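PDB 2VOS: folylpolyglutamate synthase protein FOLC from Mycobacterium tuberculosis, which probably catalyses the ATP-dependent addition of L-glutamate to dihydropteroate and, in successive steps, to tetrahydrofolate, yielding dihydrofolate and folylpolyglutamates. Local coordinates for residues S26-W38 with P147-A159. Sequence-based numbering, arbitrary orientation.
Sequences SLLQVEHLLDQRW and PAMSKFEVLTAMA
Lys151 reaches across to helix 26-34 and places its ammonium between two carboxylates, forming salt bridges from NZ to Asp35 OD1 (2.7 Å) and from NZ to Glu31 OE1 (2.9 Å). With CG of Lys151 anti to the backbone N (chi1 171°) and the rest of the chain extended, CD and CE pass alongside Leu34 CB; NZ then meets Asp35 OD1 almost head-on, in line with its C-O bond, and Glu31 OE1 from the syn side, but well out of the carboxylate plane. The other oxygen of Glu31, OE2, is bonded to Tyr120 OH.

The first three N-H groups of helix 151-159, those of Lys151, Phe152 and Glu153, each find an acceptor. Lys151 N donates almost straight to Trp38 O (3.0 Å, 174°), and a water bridges that same carbonyl to Phe152 N. Ser150 and Glu153 close a capping box: Ser150 OG accepts from Glu153 N, while Ser150 N donates to Glu153 OE1. Just before it, Met149 O receives Arg37 NH1 (2.9 Å) close to the guanidinium plane, one face of which carries Val154 CG2. Arg37 NH2 forms a salt bridge with Asp135 OD2, and Asp135 OD1 accepts from Met149 N, tying both segments to helix 117-140.

Between the helices, Leu34 CD2 packs on Val154 CG1 (3.8 Å). The axes of helices 26-34 and 151-159 approach to 11.2 Å at 136°, nearer antiparallel than parallel. Helix 117-140 also touches Leu155, helix 48-56 packs on Met149 and Ala157, and strand 108-110, near one edge of the mixed sheet, meets Met158.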
loop_
_atom_site.group_PDB
_atom_site.type_symbol
_atom_site.label_atom_id
_atom_site.label_comp_id
_atom_site.label_asym_id
_atom_site.label_seq_id
_atom_site.Cartn_x
_atom_site.Cartn_y
_atom_site.Cartn_z
ATOM N N SER A 26 -22.001 -3.270 -14.701
ATOM C CA SER A 26 -21.440 -2.075 -15.366
ATOM C C SER A 26 -20.001 -1.903 -14.965
ATOM O O SER A 26 -19.162 -1.618 -15.794
ATOM C CB SER A 26 -22.232 -0.786 -15.054
ATOM O OG SER A 26 -23.551 -0.868 -15.596
ATOM N N LEU A 27 -19.695 -2.070 -13.691
ATOM C CA LEU A 27 -18.310 -1.971 -13.271
ATOM C C LEU A 27 -17.428 -2.965 -14.036
ATOM O O LEU A 27 -16.333 -2.629 -14.482
ATOM C CB LEU A 27 -18.197 -2.202 -11.773
ATOM C CG LEU A 27 -16.757 -2.035 -11.327
ATOM C CD1 LEU A 27 -16.630 -1.218 -10.095
ATOM C CD2 LEU A 27 -16.178 -3.371 -11.066
ATOM N N LEU A 28 -17.904 -4.199 -14.203
ATOM C CA LEU A 28 -17.106 -5.207 -14.946
ATOM C C LEU A 28 -16.866 -4.793 -16.422
ATOM O O LEU A 28 -15.777 -4.992 -16.997
ATOM C CB LEU A 28 -17.823 -6.567 -14.894
ATOM C CG LEU A 28 -17.779 -7.132 -13.454
ATOM C CD1 LEU A 28 -18.351 -8.544 -13.338
ATOM C CD2 LEU A 28 -16.382 -7.160 -12.950
ATOM N N GLN A 29 -17.891 -4.212 -17.024
ATOM C CA GLN A 29 -17.763 -3.691 -18.378
ATOM C C GLN A 29 -16.640 -2.637 -18.443
ATOM O O GLN A 29 -15.783 -2.654 -19.341
ATOM C CB GLN A 29 -19.071 -2.994 -18.729
ATOM C CG GLN A 29 -19.647 -3.208 -20.081
ATOM C CD GLN A 29 -21.152 -2.904 -20.072
ATOM O OE1 GLN A 29 -21.576 -1.775 -19.818
ATOM N NE2 GLN A 29 -21.954 -3.921 -20.320
ATOM N N VAL A 30 -16.660 -1.678 -17.518
ATOM C CA VAL A 30 -15.591 -0.681 -17.517
ATOM C C VAL A 30 -14.210 -1.292 -17.383
ATOM O O VAL A 30 -13.265 -0.870 -18.098
ATOM C CB VAL A 30 -15.812 0.418 -16.474
ATOM C CG1 VAL A 30 -14.499 1.335 -16.324
ATOM C CG2 VAL A 30 -17.086 1.233 -16.845
ATOM N N GLU A 31 -14.065 -2.267 -16.470
ATOM C CA GLU A 31 -12.730 -2.859 -16.196
ATOM C C GLU A 31 -12.228 -3.645 -17.435
ATOM O O GLU A 31 -11.000 -3.671 -17.739
ATOM C CB GLU A 31 -12.797 -3.827 -15.007
ATOM C CG GLU A 31 -12.918 -3.105 -13.700
ATOM C CD GLU A 31 -11.730 -2.204 -13.521
ATOM O OE1 GLU A 31 -10.656 -2.716 -13.193
ATOM O OE2 GLU A 31 -11.855 -0.985 -13.720
ATOM N N HIS A 32 -13.172 -4.325 -18.096
ATOM C CA HIS A 32 -12.862 -5.062 -19.348
ATOM C C HIS A 32 -12.235 -4.106 -20.388
ATOM O O HIS A 32 -11.243 -4.447 -21.025
ATOM C CB HIS A 32 -14.117 -5.739 -19.920
ATOM C CG HIS A 32 -13.836 -6.649 -21.088
ATOM N ND1 HIS A 32 -12.958 -7.714 -21.018
ATOM C CD2 HIS A 32 -14.316 -6.646 -22.356
ATOM C CE1 HIS A 32 -12.908 -8.328 -22.186
ATOM N NE2 HIS A 32 -13.722 -7.700 -23.017
ATOM N N LEU A 33 -12.797 -2.901 -20.539
ATOM C CA LEU A 33 -12.206 -1.914 -21.439
ATOM C C LEU A 33 -10.846 -1.466 -20.957
ATOM O O LEU A 33 -9.911 -1.400 -21.753
ATOM C CB LEU A 33 -13.058 -0.636 -21.577
ATOM C CG LEU A 33 -14.397 -0.783 -22.284
ATOM C CD1 LEU A 33 -15.057 0.607 -22.281
ATOM C CD2 LEU A 33 -14.199 -1.333 -23.680
ATOM N N LEU A 34 -10.757 -1.074 -19.675
ATOM C CA LEU A 34 -9.527 -0.512 -19.139
ATOM C C LEU A 34 -8.436 -1.575 -19.272
ATOM O O LEU A 34 -7.289 -1.228 -19.532
ATOM C CB LEU A 34 -9.679 -0.059 -17.662
ATOM C CG LEU A 34 -10.580 1.157 -17.425
ATOM C CD1 LEU A 34 -10.657 1.462 -15.945
ATOM C CD2 LEU A 34 -9.905 2.313 -18.112
ATOM N N ASP A 35 -8.778 -2.857 -19.099
ATOM C CA ASP A 35 -7.767 -3.907 -19.156
ATOM C C ASP A 35 -7.216 -4.103 -20.546
ATOM O O ASP A 35 -6.201 -4.804 -20.713
ATOM C CB ASP A 35 -8.273 -5.224 -18.562
ATOM C CG ASP A 35 -8.434 -5.148 -17.040
ATOM O OD1 ASP A 35 -8.026 -4.160 -16.436
ATOM O OD2 ASP A 35 -8.960 -6.079 -16.427
ATOM N N GLN A 36 -7.877 -3.509 -21.555
ATOM C CA GLN A 36 -7.413 -3.682 -22.933
ATOM C C GLN A 36 -6.353 -2.652 -23.256
ATOM O O GLN A 36 -5.765 -2.689 -24.317
ATOM C CB GLN A 36 -8.546 -3.606 -23.929
ATOM C CG GLN A 36 -9.382 -4.861 -23.895
ATOM C CD GLN A 36 -10.659 -4.728 -24.704
ATOM O OE1 GLN A 36 -10.621 -4.721 -25.933
ATOM N NE2 GLN A 36 -11.795 -4.635 -24.025
ATOM N N ARG A 37 -6.123 -1.731 -22.323
ATOM C CA ARG A 37 -5.179 -0.657 -22.555
ATOM C C ARG A 37 -3.753 -1.177 -22.386
ATOM O O ARG A 37 -2.879 -0.899 -23.201
ATOM C CB ARG A 37 -5.433 0.482 -21.575
ATOM C CG ARG A 37 -6.646 1.302 -21.969
ATOM C CD ARG A 37 -6.934 2.523 -21.112
ATOM N NE ARG A 37 -8.105 3.214 -21.683
ATOM C CZ ARG A 37 -8.026 4.157 -22.622
ATOM N NH1 ARG A 37 -6.836 4.608 -23.021
ATOM N NH2 ARG A 37 -9.118 4.694 -23.136
ATOM N N TRP A 38 -3.576 -1.976 -21.338
ATOM C CA TRP A 38 -2.326 -2.052 -20.601
ATOM C C TRP A 38 -1.837 -0.659 -20.128
ATOM O O TRP A 38 -2.378 -0.101 -19.151
ATOM C CB TRP A 38 -1.259 -2.906 -21.291
ATOM C CG TRP A 38 -0.879 -2.540 -22.695
ATOM C CD1 TRP A 38 0.056 -1.612 -23.077
ATOM C CD2 TRP A 38 -1.385 -3.130 -23.905
ATOM N NE1 TRP A 38 0.145 -1.574 -24.448
ATOM C CE2 TRP A 38 -0.717 -2.501 -24.985
ATOM C CE3 TRP A 38 -2.325 -4.138 -24.182
ATOM C CZ2 TRP A 38 -0.962 -2.845 -26.333
ATOM C CZ3 TRP A 38 -2.578 -4.479 -25.520
ATOM C CH2 TRP A 38 -1.898 -3.830 -26.579
ATOM N N PRO A 147 0.682 5.804 -28.818
ATOM C CA PRO A 147 0.222 5.177 -27.557
ATOM C C PRO A 147 -1.136 5.696 -27.002
ATOM O O PRO A 147 -1.378 6.912 -26.949
ATOM C CB PRO A 147 1.351 5.506 -26.562
ATOM C CG PRO A 147 1.967 6.793 -27.109
ATOM C CD PRO A 147 1.913 6.596 -28.628
ATOM N N ALA A 148 -2.005 4.782 -26.586
ATOM C CA ALA A 148 -3.196 5.165 -25.827
ATOM C C ALA A 148 -2.777 5.553 -24.392
ATOM O O ALA A 148 -1.629 5.325 -23.982
ATOM C CB ALA A 148 -4.174 4.026 -25.791
HETATM N N MSE A 149 -3.704 6.114 -23.634
HETATM C CA MSE A 149 -3.476 6.352 -22.204
HETATM C C MSE A 149 -3.460 5.001 -21.522
HETATM O O MSE A 149 -4.180 4.112 -21.944
HETATM C CB MSE A 149 -4.603 7.208 -21.613
HETATM C CG MSE A 149 -4.739 8.558 -22.262
HETATM SE SE MSE A 149 -5.776 9.820 -21.175
HETATM C CE MSE A 149 -4.408 10.040 -19.790
ATOM N N SER A 150 -2.665 4.835 -20.475
ATOM C CA SER A 150 -2.629 3.573 -19.746
ATOM C C SER A 150 -3.800 3.498 -18.798
ATOM O O SER A 150 -4.445 4.515 -18.481
ATOM C CB SER A 150 -1.369 3.467 -18.920
ATOM O OG SER A 150 -1.373 4.415 -17.867
ATOM N N LYS A 151 -4.074 2.295 -18.329
ATOM C CA LYS A 151 -5.113 2.123 -17.341
ATOM C C LYS A 151 -4.825 2.928 -16.057
ATOM O O LYS A 151 -5.725 3.561 -15.498
ATOM C CB LYS A 151 -5.242 0.643 -17.020
ATOM C CG LYS A 151 -6.154 0.431 -15.850
ATOM C CD LYS A 151 -6.457 -1.057 -15.643
ATOM C CE LYS A 151 -7.628 -1.149 -14.576
ATOM N NZ LYS A 151 -7.978 -2.622 -14.230
ATOM N N PHE A 152 -3.574 2.934 -15.583
ATOM C CA PHE A 152 -3.262 3.730 -14.424
ATOM C C PHE A 152 -3.516 5.240 -14.652
ATOM O O PHE A 152 -4.065 5.958 -13.764
ATOM C CB PHE A 152 -1.829 3.468 -13.878
ATOM C CG PHE A 152 -1.609 4.133 -12.513
ATOM C CD1 PHE A 152 -2.375 3.723 -11.403
ATOM C CD2 PHE A 152 -0.717 5.203 -12.360
ATOM C CE1 PHE A 152 -2.224 4.321 -10.145
ATOM C CE2 PHE A 152 -0.560 5.810 -11.122
ATOM C CZ PHE A 152 -1.313 5.387 -10.000
ATOM N N GLU A 153 -3.131 5.755 -15.816
ATOM C CA GLU A 153 -3.415 7.163 -16.120
ATOM C C GLU A 153 -4.920 7.478 -16.027
ATOM O O GLU A 153 -5.325 8.456 -15.419
ATOM C CB GLU A 153 -2.867 7.507 -17.501
ATOM C CG GLU A 153 -1.374 7.712 -17.457
ATOM C CD GLU A 153 -0.748 7.816 -18.863
ATOM O OE1 GLU A 153 -1.448 7.652 -19.873
ATOM O OE2 GLU A 153 0.459 8.068 -18.954
ATOM N N VAL A 154 -5.742 6.627 -16.607
ATOM C CA VAL A 154 -7.177 6.809 -16.548
ATOM C C VAL A 154 -7.718 6.695 -15.107
ATOM O O VAL A 154 -8.541 7.532 -14.698
ATOM C CB VAL A 154 -7.904 5.840 -17.506
ATOM C CG1 VAL A 154 -9.408 6.042 -17.376
ATOM C CG2 VAL A 154 -7.440 6.103 -18.962
ATOM N N LEU A 155 -7.280 5.682 -14.340
ATOM C CA LEU A 155 -7.710 5.579 -12.952
ATOM C C LEU A 155 -7.339 6.830 -12.174
ATOM O O LEU A 155 -8.103 7.327 -11.345
ATOM C CB LEU A 155 -7.071 4.373 -12.278
ATOM C CG LEU A 155 -7.555 3.015 -12.736
ATOM C CD1 LEU A 155 -6.591 1.868 -12.207
ATOM C CD2 LEU A 155 -9.020 2.803 -12.337
ATOM N N THR A 156 -6.161 7.369 -12.457
ATOM C CA THR A 156 -5.673 8.507 -11.698
ATOM C C THR A 156 -6.527 9.715 -12.064
ATOM O O THR A 156 -6.927 10.471 -11.192
ATOM C CB THR A 156 -4.209 8.750 -11.999
ATOM O OG1 THR A 156 -3.458 7.653 -11.432
ATOM C CG2 THR A 156 -3.710 10.110 -11.378
ATOM N N ALA A 157 -6.862 9.859 -13.347
ATOM C CA ALA A 157 -7.711 10.948 -13.745
ATOM C C ALA A 157 -9.104 10.812 -13.136
ATOM O O ALA A 157 -9.714 11.790 -12.699
ATOM C CB ALA A 157 -7.804 11.027 -15.288
HETATM N N MSE A 158 -9.615 9.593 -13.131
HETATM C CA MSE A 158 -10.877 9.345 -12.443
HETATM C C MSE A 158 -10.852 9.776 -10.984
HETATM O O MSE A 158 -11.812 10.401 -10.494
HETATM C CB MSE A 158 -11.264 7.850 -12.556
HETATM C CG MSE A 158 -11.697 7.446 -13.963
HETATM SE SE MSE A 158 -11.820 5.475 -14.036
HETATM C CE MSE A 158 -13.149 5.149 -12.673
ATOM N N ALA A 159 -9.788 9.429 -10.245
ATOM C CA ALA A 159 -9.742 9.789 -8.822
ATOM C C ALA A 159 -9.807 11.345 -8.718
ATOM O O ALA A 159 -10.585 11.937 -7.885
ATOM C CB ALA A 159 -8.456 9.242 -8.179
HETATM O O HOH W 1 -1.561 0.742 -16.217
#